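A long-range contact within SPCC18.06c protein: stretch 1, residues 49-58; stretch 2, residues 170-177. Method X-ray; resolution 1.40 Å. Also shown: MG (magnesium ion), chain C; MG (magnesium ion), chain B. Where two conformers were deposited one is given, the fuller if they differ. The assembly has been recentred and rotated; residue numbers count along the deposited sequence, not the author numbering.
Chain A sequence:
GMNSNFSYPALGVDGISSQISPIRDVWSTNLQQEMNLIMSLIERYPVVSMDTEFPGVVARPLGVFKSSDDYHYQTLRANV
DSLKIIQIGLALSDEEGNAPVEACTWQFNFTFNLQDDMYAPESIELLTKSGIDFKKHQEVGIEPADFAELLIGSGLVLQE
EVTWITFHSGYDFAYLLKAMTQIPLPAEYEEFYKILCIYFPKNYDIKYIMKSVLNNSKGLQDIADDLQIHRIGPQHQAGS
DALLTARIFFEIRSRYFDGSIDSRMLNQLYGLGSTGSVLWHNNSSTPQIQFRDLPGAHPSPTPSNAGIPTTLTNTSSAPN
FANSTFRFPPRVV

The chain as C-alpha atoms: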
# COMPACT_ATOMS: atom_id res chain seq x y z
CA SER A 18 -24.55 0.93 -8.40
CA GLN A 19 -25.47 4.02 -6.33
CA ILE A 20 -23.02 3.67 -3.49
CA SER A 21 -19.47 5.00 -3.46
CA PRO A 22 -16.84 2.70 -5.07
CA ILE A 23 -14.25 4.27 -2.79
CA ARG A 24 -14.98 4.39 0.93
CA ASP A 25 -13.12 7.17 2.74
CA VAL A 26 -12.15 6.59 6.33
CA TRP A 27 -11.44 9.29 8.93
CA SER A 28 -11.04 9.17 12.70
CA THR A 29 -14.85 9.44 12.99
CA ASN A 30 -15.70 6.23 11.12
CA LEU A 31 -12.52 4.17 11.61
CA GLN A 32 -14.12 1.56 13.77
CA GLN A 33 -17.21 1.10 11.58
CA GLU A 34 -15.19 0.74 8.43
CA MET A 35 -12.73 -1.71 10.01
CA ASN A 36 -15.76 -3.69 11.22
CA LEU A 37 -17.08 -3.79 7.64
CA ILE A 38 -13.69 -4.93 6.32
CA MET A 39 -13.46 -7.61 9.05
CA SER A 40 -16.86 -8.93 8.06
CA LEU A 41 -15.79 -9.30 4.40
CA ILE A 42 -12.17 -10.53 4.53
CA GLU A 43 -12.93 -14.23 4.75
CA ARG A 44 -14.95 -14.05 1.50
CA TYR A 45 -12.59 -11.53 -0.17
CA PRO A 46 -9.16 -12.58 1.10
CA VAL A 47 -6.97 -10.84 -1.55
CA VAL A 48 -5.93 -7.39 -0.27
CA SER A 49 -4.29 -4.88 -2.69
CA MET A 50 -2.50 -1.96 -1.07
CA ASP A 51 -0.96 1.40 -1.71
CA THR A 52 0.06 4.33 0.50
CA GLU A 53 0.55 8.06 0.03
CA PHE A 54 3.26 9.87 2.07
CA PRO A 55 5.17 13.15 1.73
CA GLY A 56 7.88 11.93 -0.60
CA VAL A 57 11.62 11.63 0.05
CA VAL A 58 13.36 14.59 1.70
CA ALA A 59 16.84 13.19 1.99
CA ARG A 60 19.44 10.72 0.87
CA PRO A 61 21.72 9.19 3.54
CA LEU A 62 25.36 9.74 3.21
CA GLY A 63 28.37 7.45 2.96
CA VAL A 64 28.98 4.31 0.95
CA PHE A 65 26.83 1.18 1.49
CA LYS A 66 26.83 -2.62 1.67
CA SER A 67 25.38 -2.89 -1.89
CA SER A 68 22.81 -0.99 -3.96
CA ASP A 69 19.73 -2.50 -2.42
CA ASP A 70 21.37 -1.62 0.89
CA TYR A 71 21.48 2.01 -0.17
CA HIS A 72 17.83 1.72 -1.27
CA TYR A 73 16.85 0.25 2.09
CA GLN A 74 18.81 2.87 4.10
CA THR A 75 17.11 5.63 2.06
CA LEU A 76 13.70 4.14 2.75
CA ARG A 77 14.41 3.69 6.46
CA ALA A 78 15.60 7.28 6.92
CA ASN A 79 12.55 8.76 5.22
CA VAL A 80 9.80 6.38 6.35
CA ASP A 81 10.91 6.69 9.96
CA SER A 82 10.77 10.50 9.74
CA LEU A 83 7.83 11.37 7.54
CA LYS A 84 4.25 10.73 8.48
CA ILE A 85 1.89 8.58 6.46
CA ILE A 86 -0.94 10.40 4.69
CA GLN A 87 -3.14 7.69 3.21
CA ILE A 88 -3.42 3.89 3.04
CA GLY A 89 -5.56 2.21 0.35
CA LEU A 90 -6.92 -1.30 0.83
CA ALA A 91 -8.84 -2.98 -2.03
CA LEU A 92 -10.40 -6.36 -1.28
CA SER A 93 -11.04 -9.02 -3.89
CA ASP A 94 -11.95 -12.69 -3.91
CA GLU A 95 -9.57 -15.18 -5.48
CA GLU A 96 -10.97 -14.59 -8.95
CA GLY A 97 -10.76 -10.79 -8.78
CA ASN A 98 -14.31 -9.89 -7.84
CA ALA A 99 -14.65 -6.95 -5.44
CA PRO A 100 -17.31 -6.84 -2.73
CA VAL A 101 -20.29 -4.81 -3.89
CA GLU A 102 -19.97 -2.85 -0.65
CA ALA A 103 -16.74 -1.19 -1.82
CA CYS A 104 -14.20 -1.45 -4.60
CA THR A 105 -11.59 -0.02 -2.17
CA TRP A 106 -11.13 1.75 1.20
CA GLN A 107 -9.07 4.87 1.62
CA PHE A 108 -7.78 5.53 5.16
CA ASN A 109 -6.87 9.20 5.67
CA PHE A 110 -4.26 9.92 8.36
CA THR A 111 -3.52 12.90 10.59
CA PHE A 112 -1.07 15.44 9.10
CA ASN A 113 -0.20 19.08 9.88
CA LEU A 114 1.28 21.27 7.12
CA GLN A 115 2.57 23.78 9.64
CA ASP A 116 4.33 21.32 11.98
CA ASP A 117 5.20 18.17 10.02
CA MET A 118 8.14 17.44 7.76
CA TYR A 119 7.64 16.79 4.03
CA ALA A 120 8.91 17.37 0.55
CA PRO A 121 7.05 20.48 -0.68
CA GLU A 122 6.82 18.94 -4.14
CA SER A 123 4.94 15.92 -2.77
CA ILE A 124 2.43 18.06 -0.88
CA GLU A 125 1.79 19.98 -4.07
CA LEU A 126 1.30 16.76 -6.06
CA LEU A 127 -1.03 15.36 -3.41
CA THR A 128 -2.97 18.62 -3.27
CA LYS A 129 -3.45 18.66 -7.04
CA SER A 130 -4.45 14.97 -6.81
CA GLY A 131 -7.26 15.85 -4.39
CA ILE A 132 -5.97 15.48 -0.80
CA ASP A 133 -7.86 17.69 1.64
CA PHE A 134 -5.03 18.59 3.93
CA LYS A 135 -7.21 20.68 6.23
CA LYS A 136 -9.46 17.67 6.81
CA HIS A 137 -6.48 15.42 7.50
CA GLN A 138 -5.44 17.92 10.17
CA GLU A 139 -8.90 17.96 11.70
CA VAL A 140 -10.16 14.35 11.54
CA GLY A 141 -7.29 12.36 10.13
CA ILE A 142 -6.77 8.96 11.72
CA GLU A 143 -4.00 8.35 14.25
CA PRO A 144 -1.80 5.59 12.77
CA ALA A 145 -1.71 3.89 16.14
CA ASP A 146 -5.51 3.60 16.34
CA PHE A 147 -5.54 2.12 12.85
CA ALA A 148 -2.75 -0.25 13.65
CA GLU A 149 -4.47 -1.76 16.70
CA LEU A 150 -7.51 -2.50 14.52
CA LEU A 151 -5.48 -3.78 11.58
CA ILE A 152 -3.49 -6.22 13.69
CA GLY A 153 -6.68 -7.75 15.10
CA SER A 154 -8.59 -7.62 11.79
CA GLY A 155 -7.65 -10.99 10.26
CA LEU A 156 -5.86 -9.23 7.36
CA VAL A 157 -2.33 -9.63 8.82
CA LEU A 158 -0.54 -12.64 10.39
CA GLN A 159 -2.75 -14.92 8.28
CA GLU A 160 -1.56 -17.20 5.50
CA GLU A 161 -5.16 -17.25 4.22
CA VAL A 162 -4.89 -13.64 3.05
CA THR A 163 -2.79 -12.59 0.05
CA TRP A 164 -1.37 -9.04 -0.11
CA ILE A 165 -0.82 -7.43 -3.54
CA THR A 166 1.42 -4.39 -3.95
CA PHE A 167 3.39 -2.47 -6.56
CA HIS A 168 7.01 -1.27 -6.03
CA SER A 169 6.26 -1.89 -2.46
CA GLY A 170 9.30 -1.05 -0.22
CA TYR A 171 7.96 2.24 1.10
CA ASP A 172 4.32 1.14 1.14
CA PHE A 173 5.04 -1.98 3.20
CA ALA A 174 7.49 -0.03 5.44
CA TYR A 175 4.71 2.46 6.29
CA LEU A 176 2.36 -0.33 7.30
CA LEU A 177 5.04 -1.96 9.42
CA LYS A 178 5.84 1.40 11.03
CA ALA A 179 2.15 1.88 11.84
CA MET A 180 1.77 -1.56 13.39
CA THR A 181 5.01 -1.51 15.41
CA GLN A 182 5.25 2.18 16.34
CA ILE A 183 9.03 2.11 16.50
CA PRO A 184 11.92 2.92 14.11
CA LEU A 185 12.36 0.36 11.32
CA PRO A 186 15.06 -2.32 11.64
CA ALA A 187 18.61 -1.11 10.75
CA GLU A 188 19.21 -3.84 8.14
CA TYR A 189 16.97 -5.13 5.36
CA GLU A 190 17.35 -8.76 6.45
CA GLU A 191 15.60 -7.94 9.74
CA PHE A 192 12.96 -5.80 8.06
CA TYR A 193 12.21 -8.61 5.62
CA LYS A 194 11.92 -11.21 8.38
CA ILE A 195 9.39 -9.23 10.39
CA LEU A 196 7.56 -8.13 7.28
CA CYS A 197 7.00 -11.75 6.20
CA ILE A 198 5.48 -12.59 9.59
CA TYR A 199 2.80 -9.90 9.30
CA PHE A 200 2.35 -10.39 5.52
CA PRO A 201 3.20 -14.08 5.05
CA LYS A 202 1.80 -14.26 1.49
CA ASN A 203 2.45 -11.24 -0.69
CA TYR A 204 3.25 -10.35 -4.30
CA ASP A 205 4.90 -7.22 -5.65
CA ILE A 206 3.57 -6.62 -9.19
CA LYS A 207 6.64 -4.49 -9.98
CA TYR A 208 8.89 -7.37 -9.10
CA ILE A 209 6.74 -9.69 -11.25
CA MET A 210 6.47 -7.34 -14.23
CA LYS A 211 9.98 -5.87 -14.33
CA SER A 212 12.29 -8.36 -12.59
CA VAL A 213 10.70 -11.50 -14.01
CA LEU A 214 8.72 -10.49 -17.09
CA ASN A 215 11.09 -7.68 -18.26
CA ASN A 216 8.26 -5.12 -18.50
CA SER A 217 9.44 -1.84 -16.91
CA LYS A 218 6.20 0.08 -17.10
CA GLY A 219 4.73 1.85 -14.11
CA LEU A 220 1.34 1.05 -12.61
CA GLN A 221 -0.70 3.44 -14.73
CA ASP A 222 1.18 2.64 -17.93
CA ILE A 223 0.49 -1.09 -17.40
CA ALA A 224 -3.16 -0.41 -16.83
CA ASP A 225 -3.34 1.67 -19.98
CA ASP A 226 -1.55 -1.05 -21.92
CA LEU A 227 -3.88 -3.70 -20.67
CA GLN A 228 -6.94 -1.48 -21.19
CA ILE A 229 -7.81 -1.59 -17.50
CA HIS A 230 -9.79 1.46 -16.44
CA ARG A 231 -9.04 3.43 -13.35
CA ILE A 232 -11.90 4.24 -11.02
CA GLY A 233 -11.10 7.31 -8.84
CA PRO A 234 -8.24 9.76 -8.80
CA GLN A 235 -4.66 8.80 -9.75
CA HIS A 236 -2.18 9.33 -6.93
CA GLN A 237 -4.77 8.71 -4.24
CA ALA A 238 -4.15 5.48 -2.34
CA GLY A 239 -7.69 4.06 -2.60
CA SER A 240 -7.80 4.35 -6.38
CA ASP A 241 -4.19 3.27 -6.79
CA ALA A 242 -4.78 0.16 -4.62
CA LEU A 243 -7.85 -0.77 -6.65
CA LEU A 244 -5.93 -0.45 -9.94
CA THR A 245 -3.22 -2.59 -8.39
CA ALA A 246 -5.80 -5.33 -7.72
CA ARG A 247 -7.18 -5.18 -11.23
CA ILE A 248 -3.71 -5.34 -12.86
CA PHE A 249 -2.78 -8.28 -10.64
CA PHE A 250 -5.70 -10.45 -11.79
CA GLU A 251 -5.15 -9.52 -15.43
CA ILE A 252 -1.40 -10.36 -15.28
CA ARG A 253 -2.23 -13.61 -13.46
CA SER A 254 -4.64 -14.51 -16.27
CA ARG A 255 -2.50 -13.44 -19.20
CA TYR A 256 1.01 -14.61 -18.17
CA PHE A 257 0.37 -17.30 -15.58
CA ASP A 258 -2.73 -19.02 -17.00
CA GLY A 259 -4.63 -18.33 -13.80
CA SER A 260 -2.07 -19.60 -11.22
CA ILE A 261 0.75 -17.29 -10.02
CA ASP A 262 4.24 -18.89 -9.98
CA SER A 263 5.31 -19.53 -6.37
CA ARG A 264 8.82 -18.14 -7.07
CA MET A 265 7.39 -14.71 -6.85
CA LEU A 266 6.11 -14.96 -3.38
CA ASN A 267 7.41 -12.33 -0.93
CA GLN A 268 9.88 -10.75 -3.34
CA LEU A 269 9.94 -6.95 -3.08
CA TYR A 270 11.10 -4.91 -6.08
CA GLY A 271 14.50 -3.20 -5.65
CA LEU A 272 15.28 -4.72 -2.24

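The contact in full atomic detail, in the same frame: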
# COMPACT_ATOMS: atom_id res chain seq x y z
N SER A 49 -5.25 -5.67 -1.90
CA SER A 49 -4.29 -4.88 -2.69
C SER A 49 -4.06 -3.56 -1.98
O SER A 49 -5.07 -3.01 -1.48
CB SER A 49 -4.78 -4.65 -4.13
OG SER A 49 -4.92 -5.96 -4.74
N MET A 50 -2.80 -3.09 -1.95
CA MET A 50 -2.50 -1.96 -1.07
C MET A 50 -1.59 -0.96 -1.76
O MET A 50 -0.73 -1.32 -2.58
CB MET A 50 -1.84 -2.48 0.23
CG MET A 50 -1.39 -1.47 1.24
SD MET A 50 0.28 -0.82 0.91
CE MET A 50 1.25 -2.24 1.49
N ASP A 51 -1.84 0.30 -1.36
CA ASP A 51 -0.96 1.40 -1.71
C ASP A 51 -0.90 2.40 -0.55
O ASP A 51 -1.85 2.33 0.29
CB ASP A 51 -1.41 2.16 -2.98
CG ASP A 51 -0.39 3.18 -3.47
OD1 ASP A 51 0.83 2.91 -3.32
OD2 ASP A 51 -0.85 4.21 -4.00
N THR A 52 0.10 3.28 -0.51
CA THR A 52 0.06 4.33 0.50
C THR A 52 0.45 5.66 -0.16
O THR A 52 1.09 5.68 -1.21
CB THR A 52 1.04 4.14 1.68
OG1 THR A 52 2.38 4.40 1.25
CG2 THR A 52 0.95 2.70 2.26
N GLU A 53 0.02 6.78 0.43
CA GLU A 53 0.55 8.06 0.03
C GLU A 53 1.30 8.63 1.26
O GLU A 53 0.87 8.45 2.41
CB GLU A 53 -0.52 9.04 -0.43
CG GLU A 53 -1.43 8.57 -1.56
CD GLU A 53 -0.71 8.17 -2.82
OE1 GLU A 53 0.29 8.79 -3.20
OE2 GLU A 53 -1.17 7.18 -3.47
N PHE A 54 2.39 9.34 1.03
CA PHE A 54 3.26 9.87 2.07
C PHE A 54 4.01 11.05 1.46
O PHE A 54 3.94 11.25 0.23
CB PHE A 54 4.20 8.77 2.57
CG PHE A 54 4.96 8.07 1.46
CD1 PHE A 54 6.17 8.58 1.00
CD2 PHE A 54 4.46 6.89 0.91
CE1 PHE A 54 6.87 7.94 -0.01
CE2 PHE A 54 5.15 6.26 -0.11
CZ PHE A 54 6.36 6.79 -0.55
N PRO A 55 4.65 11.86 2.26
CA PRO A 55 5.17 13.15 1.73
C PRO A 55 6.52 13.07 1.04
O PRO A 55 7.37 13.96 1.17
CB PRO A 55 5.22 14.04 2.98
CG PRO A 55 5.21 13.17 4.16
CD PRO A 55 4.83 11.77 3.73
N GLY A 56 6.72 12.00 0.27
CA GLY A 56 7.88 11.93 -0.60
C GLY A 56 9.15 11.52 0.12
O GLY A 56 9.08 10.86 1.17
N VAL A 57 10.28 11.83 -0.47
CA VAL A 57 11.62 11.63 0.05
C VAL A 57 12.25 13.01 0.27
O VAL A 57 12.28 13.84 -0.68
CB VAL A 57 12.45 10.82 -0.94
CG1 VAL A 57 13.93 10.72 -0.57
CG2 VAL A 57 11.80 9.43 -1.02
N VAL A 58 12.77 13.27 1.46
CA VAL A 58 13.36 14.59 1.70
C VAL A 58 14.88 14.49 1.75
O VAL A 58 15.60 15.45 1.57
CB VAL A 58 12.88 15.27 2.99
CG1 VAL A 58 11.36 15.46 2.91
CG2 VAL A 58 13.28 14.48 4.23
N GLY A 170 8.44 -1.23 -1.40
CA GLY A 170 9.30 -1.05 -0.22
C GLY A 170 8.75 0.00 0.73
O GLY A 170 8.60 -0.24 1.94
N TYR A 171 8.47 1.20 0.21
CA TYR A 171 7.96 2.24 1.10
C TYR A 171 6.57 1.91 1.61
O TYR A 171 6.31 2.14 2.81
CB TYR A 171 7.91 3.64 0.40
CG TYR A 171 9.24 4.34 0.34
CD1 TYR A 171 10.26 3.92 -0.54
CD2 TYR A 171 9.51 5.47 1.13
CE1 TYR A 171 11.49 4.59 -0.61
CE2 TYR A 171 10.75 6.11 1.05
CZ TYR A 171 11.74 5.69 0.20
OH TYR A 171 12.96 6.34 0.12
N ASP A 172 5.69 1.42 0.76
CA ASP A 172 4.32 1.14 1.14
C ASP A 172 4.26 0.13 2.28
O ASP A 172 3.57 0.33 3.31
CB ASP A 172 3.56 0.67 -0.10
CG ASP A 172 3.30 1.70 -1.15
OD1 ASP A 172 3.35 2.91 -0.77
OD2 ASP A 172 3.09 1.41 -2.35
N PHE A 173 5.02 -0.97 2.13
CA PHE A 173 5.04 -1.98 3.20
C PHE A 173 5.74 -1.40 4.44
O PHE A 173 5.33 -1.70 5.58
CB PHE A 173 5.78 -3.26 2.79
CG PHE A 173 4.93 -4.37 2.23
CD1 PHE A 173 3.76 -4.78 2.87
CD2 PHE A 173 5.29 -5.00 1.07
CE1 PHE A 173 2.92 -5.80 2.40
CE2 PHE A 173 4.48 -6.03 0.60
CZ PHE A 173 3.32 -6.44 1.23
N ALA A 174 6.80 -0.61 4.28
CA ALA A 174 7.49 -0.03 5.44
C ALA A 174 6.51 0.84 6.23
O ALA A 174 6.53 0.83 7.48
CB ALA A 174 8.74 0.72 5.04
N TYR A 175 5.65 1.60 5.54
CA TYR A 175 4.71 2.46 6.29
C TYR A 175 3.72 1.62 7.08
O TYR A 175 3.36 2.04 8.19
CB TYR A 175 3.98 3.41 5.33
CG TYR A 175 4.75 4.72 5.21
CD1 TYR A 175 5.44 5.11 4.08
CD2 TYR A 175 4.75 5.54 6.33
CE1 TYR A 175 6.14 6.33 4.01
CE2 TYR A 175 5.44 6.72 6.27
CZ TYR A 175 6.13 7.12 5.14
OH TYR A 175 6.79 8.32 5.17
N LEU A 176 3.30 0.48 6.54
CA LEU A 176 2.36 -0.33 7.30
C LEU A 176 3.09 -0.97 8.48
O LEU A 176 2.53 -1.05 9.59
CB LEU A 176 1.64 -1.41 6.48
CG LEU A 176 0.29 -0.93 5.89
CD1 LEU A 176 0.54 0.11 4.80
CD2 LEU A 176 -0.52 -2.11 5.40
N LEU A 177 4.36 -1.39 8.22
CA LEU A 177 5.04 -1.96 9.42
C LEU A 177 5.29 -0.92 10.48
O LEU A 177 5.16 -1.19 11.69
CB LEU A 177 6.35 -2.66 8.99
CG LEU A 177 7.05 -3.50 10.07
CD1 LEU A 177 6.28 -4.80 10.32
CD2 LEU A 177 8.50 -3.81 9.70
MG MG C . -0.27 5.98 -4.92
MG MG B . 2.72 2.64 -4.04
O HOH W 1 2.15 -1.21 -2.98
O HOH W 2 1.55 5.99 -3.82
O HOH W 3 9.08 8.59 3.01
O HOH W 4 3.54 4.24 -3.03
O HOH W 5 2.21 1.00 -5.19
O HOH W 6 2.30 3.91 -5.53
O HOH W 7 4.65 2.24 -4.86

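The strand formed by residues 49-53 crosses the helix of residues 170-177 almost at right angles (86°), with the two axes 7.6 Å apart at their closest approach. Thr52 and Asp172 mark the crossing, their CA atoms 5.4 Å apart, and most of the polar chemistry gathers around the Asp172 carboxylate. No backbone-to-backbone hydrogen bond joins the two segments; within the helix, the amides of residues 174-177 bond to the carbonyls four residues earlier, as in Leu176 N to Asp172 O (3.2 Å), and side chains bridge the gap.

The two carboxylate oxygens of Asp172 have different partners. OD1 accepts a hydrogen bond from Thr52 OG1 (2.7 Å) and a weak one from Thr52 N (3.3 Å, with an N-H...O angle of 130°), so a single oxygen receives both the hydroxyl and the amide of one residue. Water 4 also donates to Asp172 OD1, at 2.6 Å, and is itself a ligand of the chain B magnesium. That ion lies 2.1 Å from Asp172 OD2 and 2.0 Å from Asp51 OD1, and waters 4, 5, 6 and 7 complete six ligands. The approach of Asp51 OD1 to Asp172 OD2, 2.9 Å, is therefore not a hydrogen bond: the shared cation offsets the repulsion between two acidic groups. Water 1 lies within donating distance of both Asp172 OD2 and Met50 O, 2.9 Å from each, although it has more acceptors in reach than protons once atoms elsewhere in the structure are counted, so the two bonds need not be made at once. Although the CA-to-CB bond of Asp51 points away from the helix, its carboxylate reaches back to the metal, while Asp51 OD2 binds the chain C magnesium at 2.1 Å. Glu53 OE2 is also 2.1 Å from this second ion, and water 2, another of its ligands, donates to Thr52 O (2.7 Å).

Apolar contacts flank this polar centre. Met50 points toward the helix and lays SD 3.7 Å from Asp172 CB and 4.0 Å from Leu176 CD1, while its CE lies 4.3 Å from the centroid of the Phe173 ring in an off-centre CH-pi contact. Thr52 combines both roles, its CG2 packing 3.7 Å from Leu176 CD1.

Beyond the strand, the CA-to-CB bond of Phe54 points toward the helix, and its ring packs against Tyr171 and Tyr175. Tyr175 CE1 lies over one face, 3.3 Å from Phe54 CG. Finally, water 3 donates to both Gly56 O (2.9 Å) and Tyr175 OH (3.2 Å), linking the loop to the helix.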